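Local structure of reticulocyte binding protein (Streptococcus agalactiae COH1, 3FAW) at residues I442-L445 with T446-K450. The protein is a cell-wall-anchored pullulanase that probably hydrolyses alpha-1,6-glucosidic linkages in pullulan, glycogen and related alpha-glucans. Sequence-based numbering, arbitrary orientation.
Sequences IKYL and TSEFK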
loop_
_atom_site.group_PDB
_atom_site.type_symbol
_atom_site.label_atom_id
_atom_site.label_comp_id
_atom_site.label_asym_id
_atom_site.label_seq_id
_atom_site.Cartn_x
_atom_site.Cartn_y
_atom_site.Cartn_z
ATOM N N ILE A 442 10.834 6.784 -3.692
ATOM C CA ILE A 442 9.670 7.540 -4.156
ATOM C C ILE A 442 10.069 8.527 -5.261
ATOM O O ILE A 442 9.361 8.664 -6.257
ATOM C CB ILE A 442 8.965 8.283 -2.992
ATOM C CG1 ILE A 442 8.256 7.287 -2.062
ATOM C CG2 ILE A 442 7.963 9.308 -3.531
ATOM C CD1 ILE A 442 6.964 6.693 -2.622
ATOM N N LYS A 443 11.206 9.197 -5.096
ATOM C CA LYS A 443 11.712 10.126 -6.115
ATOM C C LYS A 443 12.130 9.407 -7.397
ATOM O O LYS A 443 11.880 9.896 -8.503
ATOM C CB LYS A 443 12.910 10.918 -5.582
ATOM C CG LYS A 443 12.563 11.997 -4.568
ATOM C CD LYS A 443 13.814 12.513 -3.870
ATOM C CE LYS A 443 14.684 13.352 -4.795
ATOM N NZ LYS A 443 16.038 13.565 -4.222
ATOM N N TYR A 444 12.782 8.259 -7.244
ATOM C CA TYR A 444 13.208 7.455 -8.390
ATOM C C TYR A 444 12.003 6.929 -9.172
ATOM O O TYR A 444 11.919 7.118 -10.387
ATOM C CB TYR A 444 14.113 6.299 -7.941
ATOM C CG TYR A 444 14.339 5.245 -9.009
ATOM C CD1 TYR A 444 15.202 5.474 -10.079
ATOM C CD2 TYR A 444 13.680 4.023 -8.952
ATOM C CE1 TYR A 444 15.404 4.499 -11.062
ATOM C CE2 TYR A 444 13.875 3.049 -9.922
ATOM C CZ TYR A 444 14.731 3.288 -10.975
ATOM O OH TYR A 444 14.913 2.306 -11.935
ATOM N N LEU A 445 11.069 6.289 -8.473
ATOM C CA LEU A 445 9.858 5.780 -9.117
ATOM C C LEU A 445 9.066 6.894 -9.806
ATOM O O LEU A 445 8.590 6.710 -10.927
ATOM C CB LEU A 445 8.975 5.031 -8.113
ATOM C CG LEU A 445 9.596 3.740 -7.557
ATOM C CD1 LEU A 445 8.793 3.192 -6.369
ATOM C CD2 LEU A 445 9.748 2.689 -8.654
ATOM N N THR A 446 8.948 8.050 -9.152
ATOM C CA THR A 446 8.217 9.178 -9.733
ATOM C C THR A 446 8.874 9.680 -11.017
ATOM O O THR A 446 8.230 9.750 -12.058
ATOM C CB THR A 446 8.100 10.374 -8.756
ATOM O OG1 THR A 446 7.502 9.946 -7.530
ATOM C CG2 THR A 446 7.246 11.476 -9.361
ATOM N N SER A 447 10.154 10.032 -10.933
ATOM C CA SER A 447 10.845 10.679 -12.045
ATOM C C SER A 447 11.227 9.704 -13.169
ATOM O O SER A 447 11.181 10.073 -14.341
ATOM C CB SER A 447 12.084 11.440 -11.547
ATOM O OG SER A 447 13.036 10.560 -10.982
ATOM N N GLU A 448 11.592 8.472 -12.813
ATOM C CA GLU A 448 12.020 7.480 -13.809
ATOM C C GLU A 448 10.834 6.831 -14.532
ATOM O O GLU A 448 10.826 6.747 -15.759
ATOM C CB GLU A 448 12.888 6.394 -13.160
ATOM C CG GLU A 448 13.625 5.503 -14.160
ATOM C CD GLU A 448 14.502 6.295 -15.114
ATOM O OE1 GLU A 448 15.258 7.168 -14.641
ATOM O OE2 GLU A 448 14.435 6.050 -16.336
ATOM N N PHE A 449 9.845 6.364 -13.773
ATOM C CA PHE A 449 8.676 5.684 -14.355
ATOM C C PHE A 449 7.467 6.610 -14.603
ATOM O O PHE A 449 6.443 6.168 -15.127
ATOM C CB PHE A 449 8.284 4.481 -13.489
ATOM C CG PHE A 449 9.304 3.371 -13.499
ATOM C CD1 PHE A 449 9.286 2.399 -14.493
ATOM C CD2 PHE A 449 10.291 3.302 -12.521
ATOM C CE1 PHE A 449 10.229 1.371 -14.507
ATOM C CE2 PHE A 449 11.236 2.281 -12.528
ATOM C CZ PHE A 449 11.208 1.315 -13.519
ATOM N N LYS A 450 7.610 7.892 -14.251
ATOM C CA LYS A 450 6.546 8.905 -14.389
ATOM C C LYS A 450 5.250 8.497 -13.684
ATOM O O LYS A 450 4.152 8.593 -14.244
ATOM C CB LYS A 450 6.287 9.252 -15.862
ATOM C CG LYS A 450 7.519 9.704 -16.630
ATOM C CD LYS A 450 8.166 10.951 -16.045
ATOM C CE LYS A 450 9.354 11.395 -16.888
ATOM N NZ LYS A 450 10.383 12.110 -16.091
#
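The C-terminal turns of helix 432-449, an outer helix of the (beta/alpha)8 barrel leading into strand 453-456, bring Tyr444 against Glu448 and Phe449. Glu448 CB lies over one face of the tyrosine ring, 4.2 Å from its centroid, as a CH-pi contact. Glu448 CG follows the ring and meets Tyr444 CE1 at 3.7 Å. Phe449 turns its edge toward the Tyr444 face in an offset edge-to-face pair, with planes at 87°. Phe449 CE2 is 3.8 Å from Tyr444 CE2. Tyr444 reaches both because its CG stands anti to the backbone N (chi1 167°). Leu445 CD2 packs on Phe449 CD2 at 4.0 Å. Phe449 also packs on helix 367-381, whose Lys373 forms a salt bridge with Glu448 OE2.

Two carbonyls each take two bonds. Thr446 OG1 donates to Ile442 O at 2.6 Å, and Thr446 N reaches that oxygen from the opposite face of its plane. Ser447 OG likewise donates to Lys443 O at 2.8 Å, opposite Ser447 N. Past the helix, Lys450 NZ bonds back to Ser447 O at 2.8 Å. Each hydroxyl donates one turn back, so buried Thr446 OG1 has a partner within its helix, while the Thr446 side chain packs against Ala474 and Phe454.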